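Local structure of 4-amino-4-deoxy-L-arabinose transferase or related glycosyltransferases of PMT family (Cupriavidus metallidurans, 5EZM) at residues Y287-P290 with L291-G294; G347-V350 with P351-P354. The protein probably transfers 4-amino-4-deoxy-L-arabinose to lipid A as a zinc-containing integral membrane glycosyltransferase of the GT-C fold. All coordinates share one frame; numbering follows the deposited sequence.

Contact 1 of 2, residues Y287-P290 with L291-G294. With MPG ([(Z)-octadec-9-enyl] (2R)-2,3-bis(oxidanyl)propanoate), chain Q; MPG ([(Z)-octadec-9-enyl] (2R)-2,3-bis(oxidanyl)propanoate), chain L.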
ATOM      1  N   TYR A 287      13.723  13.186   1.759  1.00 79.65           N
ATOM      2  CA  TYR A 287      12.278  12.976   1.753  1.00 76.09           C
ATOM      3  C   TYR A 287      11.881  11.748   2.567  1.00 75.53           C
ATOM      4  O   TYR A 287      10.929  11.800   3.355  1.00 77.06           O
ATOM      5  CB  TYR A 287      11.789  12.855   0.309  1.00 73.98           C
ATOM      6  CG  TYR A 287      10.322  12.528   0.156  1.00 71.39           C
ATOM      7  CD1 TYR A 287       9.356  13.519   0.244  1.00 70.37           C
ATOM      8  CD2 TYR A 287       9.905  11.226  -0.098  1.00 71.43           C
ATOM      9  CE1 TYR A 287       8.017  13.226   0.099  1.00 70.34           C
ATOM     10  CE2 TYR A 287       8.567  10.921  -0.245  1.00 70.67           C
ATOM     11  CZ  TYR A 287       7.625  11.924  -0.145  1.00 71.90           C
ATOM     12  OH  TYR A 287       6.289  11.625  -0.292  1.00 72.38           O
ATOM     13  N   PHE A 288      12.601  10.643   2.400  1.00 74.48           N
ATOM     14  CA  PHE A 288      12.249   9.381   3.038  1.00 73.49           C
ATOM     15  C   PHE A 288      12.838   9.227   4.434  1.00 75.64           C
ATOM     16  O   PHE A 288      12.718   8.148   5.024  1.00 73.43           O
ATOM     17  CB  PHE A 288      12.693   8.207   2.163  1.00 71.79           C
ATOM     18  CG  PHE A 288      11.953   8.106   0.866  1.00 70.65           C
ATOM     19  CD1 PHE A 288      10.664   7.601   0.830  1.00 69.15           C
ATOM     20  CD2 PHE A 288      12.544   8.510  -0.317  1.00 72.19           C
ATOM     21  CE1 PHE A 288       9.976   7.501  -0.363  1.00 68.10           C
ATOM     22  CE2 PHE A 288      11.860   8.414  -1.515  1.00 72.03           C
ATOM     23  CZ  PHE A 288      10.575   7.909  -1.539  1.00 69.91           C
ATOM     24  N   LEU A 289      13.476  10.275   4.979  1.00 78.24           N
ATOM     25  CA  LEU A 289      14.067  10.152   6.312  1.00 77.30           C
ATOM     26  C   LEU A 289      13.002  10.170   7.405  1.00 75.98           C
ATOM     27  O   LEU A 289      12.947   9.222   8.210  1.00 77.00           O
ATOM     28  CB  LEU A 289      15.140  11.226   6.508  1.00 77.39           C
ATOM     29  CG  LEU A 289      15.995  11.129   7.769  1.00 78.66           C
ATOM     30  CD1 LEU A 289      16.558   9.725   7.924  1.00 79.81           C
ATOM     31  CD2 LEU A 289      17.113  12.161   7.728  1.00 79.92           C
ATOM     32  N   PRO A 290      12.123  11.180   7.494  1.00 73.80           N
ATOM     33  CA  PRO A 290      11.020  11.074   8.458  1.00 69.74           C
ATOM     34  C   PRO A 290      10.057   9.954   8.130  1.00 66.96           C
ATOM     35  O   PRO A 290       9.367   9.472   9.035  1.00 66.80           O
ATOM     36  CB  PRO A 290      10.337  12.444   8.368  1.00 68.74           C
ATOM     37  CG  PRO A 290      10.632  12.906   7.000  1.00 70.38           C
ATOM     38  CD  PRO A 290      12.026  12.428   6.714  1.00 74.13           C
ATOM     39  N   LEU A 291       9.987   9.521   6.869  1.00 64.99           N
ATOM     40  CA  LEU A 291       9.134   8.389   6.524  1.00 62.00           C
ATOM     41  C   LEU A 291       9.686   7.093   7.102  1.00 62.06           C
ATOM     42  O   LEU A 291       8.937   6.287   7.661  1.00 61.19           O
ATOM     43  CB  LEU A 291       8.984   8.279   5.009  1.00 59.69           C
ATOM     44  CG  LEU A 291       7.997   9.250   4.368  1.00 58.33           C
ATOM     45  CD1 LEU A 291       8.125   9.200   2.860  1.00 60.73           C
ATOM     46  CD2 LEU A 291       6.584   8.912   4.792  1.00 53.89           C
ATOM     47  N   VAL A 292      10.995   6.870   6.974  1.00 62.95           N
ATOM     48  CA  VAL A 292      11.569   5.640   7.508  1.00 62.92           C
ATOM     49  C   VAL A 292      11.581   5.680   9.031  1.00 68.19           C
ATOM     50  O   VAL A 292      11.343   4.660   9.690  1.00 69.48           O
ATOM     51  CB  VAL A 292      12.973   5.385   6.919  1.00 61.11           C
ATOM     52  CG1 VAL A 292      13.994   6.393   7.428  1.00 58.60           C
ATOM     53  CG2 VAL A 292      13.434   3.963   7.227  1.00 62.39           C
ATOM     54  N   ILE A 293      11.825   6.856   9.620  1.00 70.01           N
ATOM     55  CA  ILE A 293      11.874   6.946  11.078  1.00 68.42           C
ATOM     56  C   ILE A 293      10.477   6.780  11.671  1.00 62.61           C
ATOM     57  O   ILE A 293      10.274   6.024  12.628  1.00 61.82           O
ATOM     58  CB  ILE A 293      12.527   8.269  11.516  1.00 71.40           C
ATOM     59  CG1 ILE A 293      13.987   8.315  11.064  1.00 73.68           C
ATOM     60  CG2 ILE A 293      12.445   8.434  13.027  1.00 71.25           C
ATOM     61  CD1 ILE A 293      14.700   9.583  11.450  1.00 75.69           C
ATOM     62  N   GLY A 294       9.490   7.477  11.109  1.00 58.88           N
ATOM     63  CA  GLY A 294       8.132   7.335  11.600  1.00 59.21           C
ATOM     64  C   GLY A 294       7.532   5.975  11.308  1.00 61.21           C
ATOM     65  O   GLY A 294       6.753   5.450  12.109  1.00 60.43           O
TER
HETATM   66  C2  MPG Q 616       8.355  11.095  12.441  1.00 92.19           C
HETATM   67  C3  MPG Q 616       7.046  11.648  11.893  1.00 94.73           C
HETATM   68  C4  MPG Q 616       6.858  11.332  10.416  1.00 96.62           C
HETATM   69  C5  MPG Q 616       6.367  12.547   9.610  1.00 97.89           C
HETATM   70  C6  MPG Q 616       6.323  12.259   8.101  1.00 98.54           C
HETATM   71  C7  MPG Q 616       6.614  13.513   7.254  1.00 98.99           C
HETATM   72  C8  MPG Q 616       6.899  13.157   5.775  1.00 99.34           C
HETATM   73  C9  MPG Q 616       7.730  14.241   5.045  1.00 98.07           C
HETATM   74  C10 MPG Q 616       8.066  13.831   3.585  1.00 96.93           C
HETATM   75  C1  MPG Q 616       8.489  11.300  13.950  1.00 90.99           C
HETATM   76  C5  MPG L 611       4.186   9.453  14.920  1.00 85.00           C
HETATM   77  C6  MPG L 611       3.798   9.421  13.432  1.00 85.41           C
HETATM   78  C7  MPG L 611       3.760   7.996  12.838  1.00 84.12           C
HETATM   79  C8  MPG L 611       3.870   8.023  11.293  1.00 82.45           C
HETATM   80  C9  MPG L 611       3.704   6.632  10.633  1.00 80.31           C
HETATM   81  C10 MPG L 611       4.055   6.661   9.119  1.00 77.59           C
HETATM   82  C11 MPG L 611       3.351   5.534   8.336  1.00 76.99           C
HETATM   83  C12 MPG L 611       3.723   5.556   6.814  1.00 78.59           C
HETATM   84  C13 MPG L 611       2.949   4.494   6.005  1.00 79.19           C
HETATM   85  C14 MPG L 611       3.059   4.717   4.463  1.00 78.30           C
HETATM   86  C15 MPG L 611       2.056   3.830   3.661  1.00 76.87           C
HETATM   87  C16 MPG L 611       2.427   3.720   2.155  1.00 75.31           C
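Three successive main-chain hydrogen bonds join 287-290 to 291-294, each four residues apart, as in the first turns of an alpha-helix. Val292 N donates to Phe288 O at 2.9 Å, and Ile293 N to Leu289 O at 3.0 Å. Gly294 N closes the series on Pro290 O, 2.9 Å away, with an N-H...O angle of 158°. Pro290 itself has no amide hydrogen to give, which suits a place in the first turn, where helix N-H groups need no carbonyl within the helix.

Outside the backbone, Leu291 carries most of the packing. Its CG stands anti to the carbonyl carbon (chi1 -79°), and the CD1 methyl reaches back to two aromatic rings at once, lying 3.6 Å from Tyr287 CE2 and just as near Phe288 CD1. The two rings also meet each other: the CD2 edge of Tyr287 sits over the centre of one face of Phe288. Phe288 is covered further by Phe335 and Phe338 of helix 323-339. On another side of the helix Leu289 and Ile293 run side by side in the same direction, their CD1 methyls 4.0 Å apart.

Lipid runs along another flank. The chain of one MPG lipid (chain Q) passes Tyr287, Pro290 and Gly294, its C10 lying 3.5 Å from Tyr287 CE1 and its C9 3.7 Å from Pro290 CG. Since Gly294 has no side chain, the same hydrocarbon chain comes close to its backbone, and a second MPG (chain L) approaches Gly294 O through C9. Together the two segments make up nearly the whole of the short helix 288-295, in a region predicted to lie in the membrane, with one flank against protein and another against bound lipid.

Contact 2 of 2, residues G347-V350 with P351-P354; sequences GYIV and PVIP
This is a local turn contact, where the loop after helix 323-339 leads into helix 352-365, predicted to lie in the membrane. Residues 349-352 form a type I beta turn, closed by Val352 N donating to Ile349 O at 3.2 Å. The next bond, Ile353 N to Val350 O at 2.9 Å, is again between residues three apart, and both amides sit above the carbonyl plane. Pro351 occupies the third position of the turn, with its CD 3.2 Å from Tyr348 O and 3.6 Å from Val350 CB. An alanine here would remove the ring that fixes phi and touches Tyr348 O, and the backbone at this point would probably turn more freely.

Among the side chains, Ile349 CD1 meets Val352 CG1 at 3.9 Å, the two crossing at a slant. Val350 has CG1 anti to the backbone N (chi1 178°), which sets it 3.8 Å from Pro351 N, and also packs on Met162 and Ala165 of helix 160-178. Trp330 NE1 hydrogen-bonds to Pro351 O. Apart from the two main-chain bonds between its segments, the contact is apolar; Pro351 and Pro354 have no N-H for Gly347 O and Val350 O four residues back, consistent with three-residue bonds here.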
ATOM      1  N   GLY A 347       5.123   5.288  -0.286  1.00 69.05           N
ATOM      2  CA  GLY A 347       5.087   3.847  -0.474  1.00 66.94           C
ATOM      3  C   GLY A 347       6.332   3.265  -1.112  1.00 66.67           C
ATOM      4  O   GLY A 347       6.653   2.098  -0.862  1.00 68.88           O
ATOM      5  N   TYR A 348       7.052   4.057  -1.916  1.00 64.88           N
ATOM      6  CA  TYR A 348       8.289   3.578  -2.530  1.00 68.05           C
ATOM      7  C   TYR A 348       9.212   2.942  -1.501  1.00 68.03           C
ATOM      8  O   TYR A 348       9.900   1.957  -1.795  1.00 68.21           O
ATOM      9  CB  TYR A 348       9.022   4.725  -3.234  1.00 72.69           C
ATOM     10  CG  TYR A 348       8.357   5.243  -4.491  1.00 76.85           C
ATOM     11  CD1 TYR A 348       7.194   4.666  -4.980  1.00 79.40           C
ATOM     12  CD2 TYR A 348       8.903   6.310  -5.194  1.00 79.55           C
ATOM     13  CE1 TYR A 348       6.586   5.141  -6.126  1.00 82.61           C
ATOM     14  CE2 TYR A 348       8.305   6.791  -6.343  1.00 83.33           C
ATOM     15  CZ  TYR A 348       7.147   6.202  -6.806  1.00 85.40           C
ATOM     16  OH  TYR A 348       6.545   6.676  -7.950  1.00 87.93           O
ATOM     17  N   ILE A 349       9.233   3.485  -0.279  1.00 64.96           N
ATOM     18  CA  ILE A 349      10.213   3.045   0.708  1.00 61.70           C
ATOM     19  C   ILE A 349       9.756   1.821   1.491  1.00 60.95           C
ATOM     20  O   ILE A 349      10.554   1.259   2.257  1.00 66.12           O
ATOM     21  CB  ILE A 349      10.564   4.207   1.661  1.00 58.00           C
ATOM     22  CG1 ILE A 349      12.014   4.094   2.114  1.00 61.38           C
ATOM     23  CG2 ILE A 349       9.643   4.227   2.866  1.00 56.09           C
ATOM     24  CD1 ILE A 349      12.981   3.936   0.970  1.00 64.83           C
ATOM     25  N   VAL A 350       8.512   1.367   1.299  1.00 55.33           N
ATOM     26  CA  VAL A 350       8.005   0.243   2.095  1.00 52.74           C
ATOM     27  C   VAL A 350       8.844  -1.021   1.954  1.00 56.74           C
ATOM     28  O   VAL A 350       9.071  -1.697   2.969  1.00 58.36           O
ATOM     29  CB  VAL A 350       6.517   0.011   1.793  1.00 47.91           C
ATOM     30  CG1 VAL A 350       6.002  -1.183   2.567  1.00 45.46           C
ATOM     31  CG2 VAL A 350       5.701   1.251   2.150  1.00 47.56           C
ATOM     32  N   PRO A 351       9.337  -1.410   0.768  1.00 58.98           N
ATOM     33  CA  PRO A 351      10.115  -2.661   0.671  1.00 59.55           C
ATOM     34  C   PRO A 351      11.332  -2.753   1.592  1.00 63.94           C
ATOM     35  O   PRO A 351      11.881  -3.855   1.734  1.00 65.61           O
ATOM     36  CB  PRO A 351      10.540  -2.692  -0.801  1.00 56.15           C
ATOM     37  CG  PRO A 351       9.449  -2.010  -1.497  1.00 54.98           C
ATOM     38  CD  PRO A 351       9.013  -0.894  -0.577  1.00 57.90           C
ATOM     39  N   VAL A 352      11.779  -1.661   2.219  1.00 65.28           N
ATOM     40  CA  VAL A 352      12.913  -1.780   3.131  1.00 68.18           C
ATOM     41  C   VAL A 352      12.496  -2.310   4.497  1.00 67.42           C
ATOM     42  O   VAL A 352      13.351  -2.797   5.249  1.00 70.44           O
ATOM     43  CB  VAL A 352      13.649  -0.440   3.312  1.00 70.34           C
ATOM     44  CG1 VAL A 352      13.874   0.232   1.972  1.00 72.89           C
ATOM     45  CG2 VAL A 352      12.889   0.478   4.263  1.00 69.33           C
ATOM     46  N   ILE A 353      11.204  -2.244   4.834  1.00 62.54           N
ATOM     47  CA  ILE A 353      10.769  -2.598   6.186  1.00 61.70           C
ATOM     48  C   ILE A 353      11.040  -4.061   6.525  1.00 66.03           C
ATOM     49  O   ILE A 353      11.567  -4.328   7.617  1.00 68.51           O
ATOM     50  CB  ILE A 353       9.293  -2.209   6.385  1.00 58.43           C
ATOM     51  CG1 ILE A 353       9.108  -0.705   6.169  1.00 58.50           C
ATOM     52  CG2 ILE A 353       8.814  -2.611   7.775  1.00 55.88           C
ATOM     53  CD1 ILE A 353       9.894   0.154   7.136  1.00 59.43           C
ATOM     54  N   PRO A 354      10.710  -5.045   5.670  1.00 65.02           N
ATOM     55  CA  PRO A 354      11.002  -6.445   6.043  1.00 63.48           C
ATOM     56  C   PRO A 354      12.454  -6.676   6.422  1.00 63.84           C
ATOM     57  O   PRO A 354      12.732  -7.292   7.460  1.00 62.63           O
ATOM     58  CB  PRO A 354      10.604  -7.227   4.784  1.00 62.09           C
ATOM     59  CG  PRO A 354       9.591  -6.386   4.128  1.00 60.68           C
ATOM     60  CD  PRO A 354      10.016  -4.972   4.369  1.00 61.48           C
TER

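Overall arrangement
The two contacts follow one another along the chain: contact 1 takes up most of the short helix 288-295 and contact 2 lies at the start of helix 352-365, with helices 303-310 and 323-339 between them. Their centres lie 11 Å apart, and they touch directly: Phe288 CD1 packs 3.5 Å from Ile349 CB, while its CZ approaches Tyr348 CB. Helix 323-339 borders both, through Phe335 and Phe338. Contact 2 lies nearer the middle of the chain. Bound MPG reaches both, and the Tyr348 side chain is about 7 Å from that of the zinc ligand His270. Phe288 thus joins the lipid-lined helix 288-295 to a segment probably bordering the surroundings of the zinc site.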